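PDB 4ZMK: telomere length regulator taz1 from Schizosaccharomyces pombe, which binds double-stranded telomeric DNA and regulates telomere length and function, the chain here being the domain through which it forms homodimers. Local coordinates for residues L8-I13 and H55-S60; D14-S19 and K66-K71; G36-D41 and S48-F53. All coordinates share one frame; numbering follows the deposited sequence.

Interaction 1 (L8-I13 and H55-S60); sequences LGLNSI and HTLSKS
Leu10 and Leu57 meet through different first torsions: in Leu10 CG stands anti to the carbonyl carbon (chi1 -65°), while in Leu57 CG stands anti to the backbone N (chi1 -180°). The two side chains cross at about a right angle, and their methyls touch where they cross, Leu10 CD1 lying 3.7 Å from Leu57 CD1. The second methyl of Leu10 joins in, CD2 being 3.9 Å from the same Leu57 CD1, so one methyl of Leu57 serves both branches of Leu10. Thr56 only grazes the group, its CG2 4.4 Å from Leu10 CD1.

One turn further along the helix, Ile13 reaches Ser60 with its short branch, CG2 sitting 3.6 Å from Ser60 CB. In the conformer described, one of two, Ser60 OG lies 3.4 Å from Ile13 CG2 and turns back to its own helix, donating to Leu57 O at 2.9 Å. The segment 8-13 is given its shape by a Schellman motif that ends helix 3-7 at Gly9, with positive phi, and by a type I turn from Leu10 to Ile13 closed by Ile13 N to Leu10 O.

Helix 20-40 covers other parts of the site: Ile13 also packs on Leu26 and Val27, and Leu57 on Ala30. Leu57 further touches Leu31 of the second subunit, which places this packing beside the dimer interface. Further along helix 44-70, Arg64 NH1 bonds Ile13 O. Between the two segments themselves, with the hydroxyl in this conformer bonded to Leu57 O, the loop meets mainly carbon and attachment is by apolar packing.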
loop_
_atom_site.group_PDB
_atom_site.type_symbol
_atom_site.label_atom_id
_atom_site.label_comp_id
_atom_site.label_asym_id
_atom_site.label_seq_id
_atom_site.Cartn_x
_atom_site.Cartn_y
_atom_site.Cartn_z
ATOM N N LEU A 8 -8.352 -5.690 7.081
ATOM C CA LEU A 8 -6.948 -5.557 6.679
ATOM C C LEU A 8 -5.984 -5.663 7.861
ATOM O O LEU A 8 -4.764 -5.614 7.691
ATOM C CB LEU A 8 -6.720 -4.227 5.951
ATOM C CG LEU A 8 -7.482 -4.047 4.646
ATOM C CD1 LEU A 8 -7.119 -2.732 3.985
ATOM C CD2 LEU A 8 -7.202 -5.230 3.715
ATOM N N GLY A 9 -6.537 -5.786 9.058
ATOM C CA GLY A 9 -5.731 -6.002 10.246
ATOM C C GLY A 9 -4.867 -4.815 10.617
ATOM O O GLY A 9 -3.722 -4.983 11.032
ATOM N N LEU A 10 -5.434 -3.617 10.505
ATOM C CA LEU A 10 -4.655 -2.396 10.603
ATOM C C LEU A 10 -4.828 -1.602 11.889
ATOM O O LEU A 10 -4.287 -0.507 12.005
ATOM C CB LEU A 10 -4.995 -1.490 9.419
ATOM C CG LEU A 10 -4.606 -2.004 8.028
ATOM C CD1 LEU A 10 -5.030 -0.985 6.960
ATOM C CD2 LEU A 10 -3.112 -2.306 7.935
ATOM N N ASN A 11 -5.549 -2.132 12.869
ATOM C CA ASN A 11 -5.901 -1.285 14.005
ATOM C C ASN A 11 -4.734 -0.956 14.933
ATOM O O ASN A 11 -4.894 -0.175 15.858
ATOM C CB ASN A 11 -7.056 -1.891 14.812
ATOM C CG ASN A 11 -6.678 -3.155 15.533
ATOM O OD1 ASN A 11 -5.503 -3.472 15.709
ATOM N ND2 ASN A 11 -7.686 -3.897 15.964
ATOM N N SER A 12 -3.565 -1.534 14.682
ATOM C CA SER A 12 -2.384 -1.188 15.478
ATOM C C SER A 12 -1.233 -0.658 14.636
ATOM O O SER A 12 -0.154 -0.433 15.163
ATOM C CB SER A 12 -1.879 -2.398 16.280
ATOM O OG SER A 12 -2.801 -2.796 17.276
ATOM N N ILE A 13 -1.447 -0.455 13.341
ATOM C CA ILE A 13 -0.314 -0.193 12.460
ATOM C C ILE A 13 0.359 1.151 12.748
ATOM O O ILE A 13 1.490 1.379 12.338
ATOM C CB ILE A 13 -0.725 -0.268 10.975
ATOM C CG1 ILE A 13 0.513 -0.507 10.105
ATOM C CG2 ILE A 13 -1.483 0.970 10.557
ATOM C CD1 ILE A 13 0.200 -0.892 8.693
ATOM N N HIS A 55 -7.642 3.334 0.391
ATOM C CA HIS A 55 -7.807 4.574 1.129
ATOM C C HIS A 55 -7.597 4.408 2.626
ATOM O O HIS A 55 -6.984 5.246 3.277
ATOM C CB HIS A 55 -9.203 5.132 0.870
ATOM C CG HIS A 55 -9.414 6.500 1.424
ATOM N ND1 HIS A 55 -10.235 6.744 2.508
ATOM C CD2 HIS A 55 -8.914 7.698 1.054
ATOM C CE1 HIS A 55 -10.229 8.033 2.776
ATOM N NE2 HIS A 55 -9.436 8.641 1.905
ATOM N N THR A 56 -8.139 3.333 3.170
ATOM C CA THR A 56 -8.005 3.036 4.586
ATOM C C THR A 56 -6.540 2.779 4.934
ATOM O O THR A 56 -6.042 3.256 5.941
ATOM C CB THR A 56 -8.877 1.821 4.956
ATOM O OG1 THR A 56 -10.249 2.137 4.689
ATOM C CG2 THR A 56 -8.704 1.403 6.422
ATOM N N LEU A 57 -5.858 2.024 4.082
ATOM C CA LEU A 57 -4.455 1.718 4.275
ATOM C C LEU A 57 -3.602 2.993 4.203
ATOM O O LEU A 57 -2.739 3.225 5.047
ATOM C CB LEU A 57 -4.005 0.699 3.237
ATOM C CG LEU A 57 -2.558 0.223 3.261
ATOM C CD1 LEU A 57 -2.265 -0.485 4.538
ATOM C CD2 LEU A 57 -2.315 -0.712 2.099
ATOM N N SER A 58 -3.866 3.827 3.203
ATOM C CA SER A 58 -3.133 5.079 3.030
ATOM C C SER A 58 -3.288 5.964 4.277
ATOM O O SER A 58 -2.328 6.500 4.809
ATOM C CB SER A 58 -3.631 5.805 1.790
ATOM O OG SER A 58 -2.834 6.925 1.487
ATOM N N LYS A 59 -4.515 6.075 4.750
ATOM C CA LYS A 59 -4.840 6.902 5.893
ATOM C C LYS A 59 -4.127 6.374 7.141
ATOM O O LYS A 59 -3.691 7.153 7.997
ATOM C CB LYS A 59 -6.363 6.936 6.067
ATOM C CG LYS A 59 -6.879 7.731 7.218
ATOM C CD LYS A 59 -8.389 7.556 7.370
ATOM C CE LYS A 59 -8.828 7.953 8.783
ATOM N NZ LYS A 59 -10.207 7.508 9.125
ATOM N N SER A 60 -3.962 5.053 7.221
ATOM C CA SER A 60 -3.323 4.461 8.388
ATOM C C SER A 60 -1.808 4.641 8.339
ATOM O O SER A 60 -1.165 4.767 9.380
ATOM C CB SER A 60 -3.682 2.979 8.517
ATOM O OG SER A 60 -2.849 2.168 7.712
#

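Interaction 2 (D14-S19 and K66-K71); sequences DNTEIS and KSLSQK
An Asx turn followed by the N-cap of helix 20-40 shapes the loop 14-19, which touches the C-terminal end of helix 44-70 mainly through Thr16. Asn15 OD1 accepts from Glu17 N at 2.8 Å, with an N-H...O angle of 164° and the donor above the carbonyl plane. A type I turn from Asn15 to Ile18 surrounds this bond, and Ser19, at the N-cap, caps Val22 N through a weak bond of its OG.

Across the contact, Thr16 presents its methyl to the helix: CG2 is anti to the carbonyl carbon and lies 3.6 Å from Ser67 CB and 3.9 Å from Leu68 CD2. A weak hydrogen bond from Ser67 OG to Asp14 O, at 3.2 Å, is not settled, because Ser63 O competes for the same proton. Asp14 has its stronger polar partner in Ser63, to which OD2 is bonded, and Arg64 ties down the loop through Asn15 O and Ile18 O. On the outer side Lys71 crosses Thr16 obliquely, its CE 3.9 Å from Thr16 CB. There a water links the two residues, 2.8 Å from Thr16 OG1 and accepting a weak bond of 3.3 Å from Lys71 NZ.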
loop_
_atom_site.group_PDB
_atom_site.type_symbol
_atom_site.label_atom_id
_atom_site.label_comp_id
_atom_site.label_asym_id
_atom_site.label_seq_id
_atom_site.Cartn_x
_atom_site.Cartn_y
_atom_site.Cartn_z
ATOM N N ASP A 14 -0.306 2.031 13.485
ATOM C CA ASP A 14 0.302 3.323 13.784
ATOM C C ASP A 14 0.869 3.348 15.196
ATOM O O ASP A 14 1.216 4.407 15.718
ATOM C CB ASP A 14 -0.701 4.462 13.590
ATOM C CG ASP A 14 -1.927 4.310 14.446
ATOM O OD1 ASP A 14 -2.226 3.170 14.864
ATOM O OD2 ASP A 14 -2.598 5.335 14.689
ATOM N N ASN A 15 0.960 2.168 15.802
ATOM C CA ASN A 15 1.661 1.987 17.069
ATOM C C ASN A 15 3.150 1.915 16.787
ATOM O O ASN A 15 3.593 1.055 16.034
ATOM C CB ASN A 15 1.171 0.716 17.780
ATOM C CG ASN A 15 1.823 0.490 19.149
ATOM O OD1 ASN A 15 2.901 1.007 19.449
ATOM N ND2 ASN A 15 1.166 -0.315 19.977
ATOM N N THR A 16 3.923 2.814 17.387
ATOM C CA THR A 16 5.348 2.890 17.092
ATOM C C THR A 16 6.155 1.727 17.670
ATOM O O THR A 16 7.325 1.552 17.322
ATOM C CB THR A 16 5.958 4.195 17.616
ATOM O OG1 THR A 16 5.880 4.206 19.045
ATOM C CG2 THR A 16 5.221 5.411 17.046
ATOM N N GLU A 17 5.549 0.938 18.554
ATOM C CA GLU A 17 6.237 -0.221 19.113
ATOM C C GLU A 17 6.377 -1.310 18.050
ATOM O O GLU A 17 7.211 -2.204 18.176
ATOM C CB GLU A 17 5.506 -0.761 20.349
ATOM C CG GLU A 17 6.371 -1.655 21.239
ATOM C CD GLU A 17 5.708 -2.010 22.565
ATOM O OE1 GLU A 17 4.525 -1.660 22.761
ATOM O OE2 GLU A 17 6.374 -2.637 23.417
ATOM N N ILE A 18 5.555 -1.216 17.006
ATOM C CA ILE A 18 5.618 -2.122 15.870
ATOM C C ILE A 18 6.801 -1.749 14.999
ATOM O O ILE A 18 6.913 -0.601 14.579
ATOM C CB ILE A 18 4.332 -2.063 15.048
ATOM C CG1 ILE A 18 3.182 -2.651 15.851
ATOM C CG2 ILE A 18 4.485 -2.821 13.754
ATOM C CD1 ILE A 18 1.905 -2.708 15.086
ATOM N N SER A 19 7.692 -2.700 14.739
ATOM C CA SER A 19 8.893 -2.418 13.961
ATOM C C SER A 19 8.575 -2.213 12.488
ATOM O O SER A 19 7.500 -2.579 12.020
ATOM C CB SER A 19 9.899 -3.548 14.106
ATOM O OG SER A 19 9.469 -4.682 13.377
ATOM N N LYS A 66 2.952 9.993 11.160
ATOM C CA LYS A 66 2.811 11.011 12.192
ATOM C C LYS A 66 3.347 10.520 13.548
ATOM O O LYS A 66 4.186 11.172 14.157
ATOM C CB LYS A 66 1.355 11.436 12.330
ATOM C CG LYS A 66 1.162 12.483 13.402
ATOM C CD LYS A 66 -0.283 12.878 13.594
ATOM C CE LYS A 66 -0.339 14.110 14.486
ATOM N NZ LYS A 66 -1.669 14.743 14.500
ATOM N N SER A 67 2.870 9.362 14.005
ATOM C CA SER A 67 3.321 8.785 15.265
ATOM C C SER A 67 4.820 8.588 15.303
ATOM O O SER A 67 5.444 8.793 16.340
ATOM C CB SER A 67 2.630 7.451 15.524
ATOM O OG SER A 67 1.273 7.651 15.862
ATOM N N LEU A 68 5.400 8.194 14.174
ATOM C CA LEU A 68 6.836 7.927 14.120
ATOM C C LEU A 68 7.647 9.201 14.168
ATOM O O LEU A 68 8.697 9.253 14.806
ATOM C CB LEU A 68 7.202 7.147 12.864
ATOM C CG LEU A 68 6.802 5.675 12.882
ATOM C CD1 LEU A 68 7.046 5.055 11.517
ATOM C CD2 LEU A 68 7.544 4.914 13.991
ATOM N N SER A 69 7.157 10.229 13.489
ATOM C CA SER A 69 7.882 11.485 13.410
ATOM C C SER A 69 7.863 12.196 14.766
ATOM O O SER A 69 8.773 12.954 15.082
ATOM C CB SER A 69 7.293 12.383 12.316
ATOM O OG SER A 69 6.037 12.905 12.700
ATOM N N GLN A 70 6.828 11.935 15.564
ATOM C CA GLN A 70 6.727 12.476 16.918
ATOM C C GLN A 70 7.933 12.058 17.756
ATOM O O GLN A 70 8.349 12.772 18.662
ATOM C CB GLN A 70 5.447 11.999 17.596
ATOM C CG GLN A 70 4.571 13.105 18.126
ATOM C CD GLN A 70 3.595 13.617 17.082
ATOM O OE1 GLN A 70 2.522 13.040 16.894
ATOM N NE2 GLN A 70 3.962 14.705 16.397
ATOM N N LYS A 71 8.482 10.888 17.446
ATOM C CA LYS A 71 9.716 10.418 18.067
ATOM C C LYS A 71 10.727 9.959 17.011
ATOM O O LYS A 71 11.612 10.710 16.598
ATOM C CB LYS A 71 9.418 9.279 19.036
ATOM C CG LYS A 71 8.749 8.068 18.386
ATOM C CD LYS A 71 9.000 6.807 19.199
ATOM C CE LYS A 71 9.520 5.677 18.315
ATOM N NZ LYS A 71 10.049 4.517 19.105
HETATM O O HOH W 1 7.638 2.950 20.760
#

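Interaction 3 (G36-D41 and S48-F53); sequences GLLSAD and SQARDF
Leu37 and Ala50 mark the closest backbone approach of two antiparallel helical segments, whose axes come within 9.6 Å at an angle of 163°. The tight part is apolar. Leu37 CD1 settles between neighbouring turns of the partner helix, 3.6 Å from Phe53 CE1 and 3.8 Å from Ala50 N, and it meets the ring obliquely while the two side chains cross at about a right angle. Gln49 CG, 4.0 Å from Leu37 CD1, also lies over one face of the Phe53 ring, offset toward its rim. Leu38 approaches from the next position, with CD2 3.7 Å from Ala50 CB; that methyl is thus met by two consecutive leucines, more distantly by Leu37 CD1 at 4.2 Å.

The looser side is at Gln49, where chi2 (57°) turns CD and the amide lies clear of segment 36-41. Arg51 stands apart from this intrachain contact and packs on Ser39 of the second subunit. Leu38 and Ala50 also face the second subunit, packing on its Arg51 and Leu38 respectively. The arrangement is that of an antiparallel helical hairpin, helices 20-40 and 44-70 joined by a short loop, within the dimerization domain.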
loop_
_atom_site.group_PDB
_atom_site.type_symbol
_atom_site.label_atom_id
_atom_site.label_comp_id
_atom_site.label_asym_id
_atom_site.label_seq_id
_atom_site.Cartn_x
_atom_site.Cartn_y
_atom_site.Cartn_z
ATOM N N GLY A 36 -5.951 -9.083 -4.989
ATOM C CA GLY A 36 -6.884 -10.182 -5.138
ATOM C C GLY A 36 -8.258 -9.714 -5.559
ATOM O O GLY A 36 -8.858 -10.297 -6.456
ATOM N N LEU A 37 -8.763 -8.669 -4.912
ATOM C CA LEU A 37 -10.048 -8.108 -5.293
ATOM C C LEU A 37 -10.029 -7.700 -6.761
ATOM O O LEU A 37 -10.915 -8.070 -7.526
ATOM C CB LEU A 37 -10.413 -6.918 -4.410
ATOM C CG LEU A 37 -10.907 -7.266 -3.010
ATOM C CD1 LEU A 37 -11.571 -6.062 -2.364
ATOM C CD2 LEU A 37 -11.875 -8.417 -3.068
ATOM N N LEU A 38 -8.985 -6.984 -7.157
ATOM C CA LEU A 38 -8.872 -6.466 -8.516
ATOM C C LEU A 38 -8.544 -7.531 -9.559
ATOM O O LEU A 38 -8.467 -7.233 -10.744
ATOM C CB LEU A 38 -7.811 -5.369 -8.559
ATOM C CG LEU A 38 -8.122 -4.237 -7.600
ATOM C CD1 LEU A 38 -6.999 -3.220 -7.601
ATOM C CD2 LEU A 38 -9.449 -3.611 -7.995
ATOM N N SER A 39 -8.340 -8.765 -9.128
ATOM C CA SER A 39 -7.967 -9.826 -10.054
ATOM C C SER A 39 -9.167 -10.668 -10.428
ATOM O O SER A 39 -9.165 -11.351 -11.450
ATOM C CB SER A 39 -6.887 -10.720 -9.446
ATOM O OG SER A 39 -5.679 -10.008 -9.249
ATOM N N ALA A 40 -10.185 -10.629 -9.580
ATOM C CA ALA A 40 -11.385 -11.426 -9.784
ATOM C C ALA A 40 -12.267 -10.838 -10.879
ATOM O O ALA A 40 -12.527 -11.480 -11.894
ATOM C CB ALA A 40 -12.166 -11.540 -8.480
ATOM N N ASP A 41 -12.720 -9.610 -10.666
ATOM C CA ASP A 41 -13.704 -8.989 -11.541
ATOM C C ASP A 41 -13.653 -7.470 -11.434
ATOM O O ASP A 41 -12.972 -6.924 -10.558
ATOM C CB ASP A 41 -15.105 -9.481 -11.192
ATOM C CG ASP A 41 -15.513 -9.109 -9.781
ATOM O OD1 ASP A 41 -16.167 -8.064 -9.604
ATOM O OD2 ASP A 41 -15.175 -9.861 -8.845
ATOM N N SER A 48 -15.221 -0.761 -5.639
ATOM C CA SER A 48 -15.449 0.180 -4.547
ATOM C C SER A 48 -14.874 -0.340 -3.222
ATOM O O SER A 48 -14.425 0.439 -2.383
ATOM C CB SER A 48 -16.945 0.469 -4.406
ATOM O OG SER A 48 -17.208 1.319 -3.303
ATOM N N GLN A 49 -14.872 -1.655 -3.042
ATOM C CA GLN A 49 -14.348 -2.233 -1.820
ATOM C C GLN A 49 -12.825 -2.122 -1.823
ATOM O O GLN A 49 -12.223 -1.798 -0.802
ATOM C CB GLN A 49 -14.796 -3.683 -1.668
ATOM C CG GLN A 49 -14.470 -4.293 -0.315
ATOM C CD GLN A 49 -15.066 -3.504 0.840
ATOM O OE1 GLN A 49 -16.275 -3.504 1.049
ATOM N NE2 GLN A 49 -14.213 -2.824 1.592
ATOM N N ALA A 50 -12.217 -2.386 -2.977
ATOM C CA ALA A 50 -10.771 -2.247 -3.167
ATOM C C ALA A 50 -10.318 -0.800 -2.937
ATOM O O ALA A 50 -9.258 -0.557 -2.353
ATOM C CB ALA A 50 -10.368 -2.722 -4.567
ATOM N N ARG A 51 -11.131 0.150 -3.402
ATOM C CA ARG A 51 -10.871 1.563 -3.168
ATOM C C ARG A 51 -10.961 1.912 -1.677
ATOM O O ARG A 51 -10.175 2.712 -1.181
ATOM C CB ARG A 51 -11.844 2.419 -3.974
ATOM C CG ARG A 51 -11.665 3.904 -3.770
ATOM C CD ARG A 51 -12.853 4.680 -4.319
ATOM N NE ARG A 51 -14.127 4.061 -3.956
ATOM C CZ ARG A 51 -14.670 4.131 -2.747
ATOM N NH1 ARG A 51 -14.048 4.795 -1.781
ATOM N NH2 ARG A 51 -15.830 3.536 -2.503
ATOM N N ASP A 52 -11.913 1.315 -0.962
ATOM C CA ASP A 52 -11.986 1.512 0.486
ATOM C C ASP A 52 -10.745 0.949 1.164
ATOM O O ASP A 52 -10.188 1.573 2.061
ATOM C CB ASP A 52 -13.237 0.857 1.091
ATOM C CG ASP A 52 -14.518 1.603 0.745
ATOM O OD1 ASP A 52 -14.443 2.709 0.171
ATOM O OD2 ASP A 52 -15.609 1.088 1.056
ATOM N N PHE A 53 -10.328 -0.245 0.751
ATOM C CA PHE A 53 -9.107 -0.851 1.280
ATOM C C PHE A 53 -7.890 0.069 1.085
ATOM O O PHE A 53 -7.135 0.327 2.019
ATOM C CB PHE A 53 -8.827 -2.210 0.610
ATOM C CG PHE A 53 -9.696 -3.339 1.103
ATOM C CD1 PHE A 53 -9.611 -4.594 0.525
ATOM C CD2 PHE A 53 -10.592 -3.148 2.138
ATOM C CE1 PHE A 53 -10.407 -5.637 0.969
ATOM C CE2 PHE A 53 -11.392 -4.193 2.590
ATOM C CZ PHE A 53 -11.302 -5.436 2.003
#

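How the interactions relate
All three contacts use helix 44-70, at different points along its length, and all have residues near the second subunit. Interactions 1 and 3 are buried and apolar; the centre of interaction 1 lies about 4 Å from the centre of the chain, whereas that of interaction 3, which closes the hairpin, lies about 13 Å from it. Interaction 2 is a surface contact, its centre about 16 Å from the chain centre on the opposite side from interaction 3, and there a water and a weak, undecided hydroxyl bond supplement methyl packing. Interactions 1 and 2 hold successive parts of one loop and touch through Ser12 O and Ile18 CD1 (3.1 Å). Leu8 CD1 approaches Phe53 O (3.6 Å), joining interactions 1 and 3.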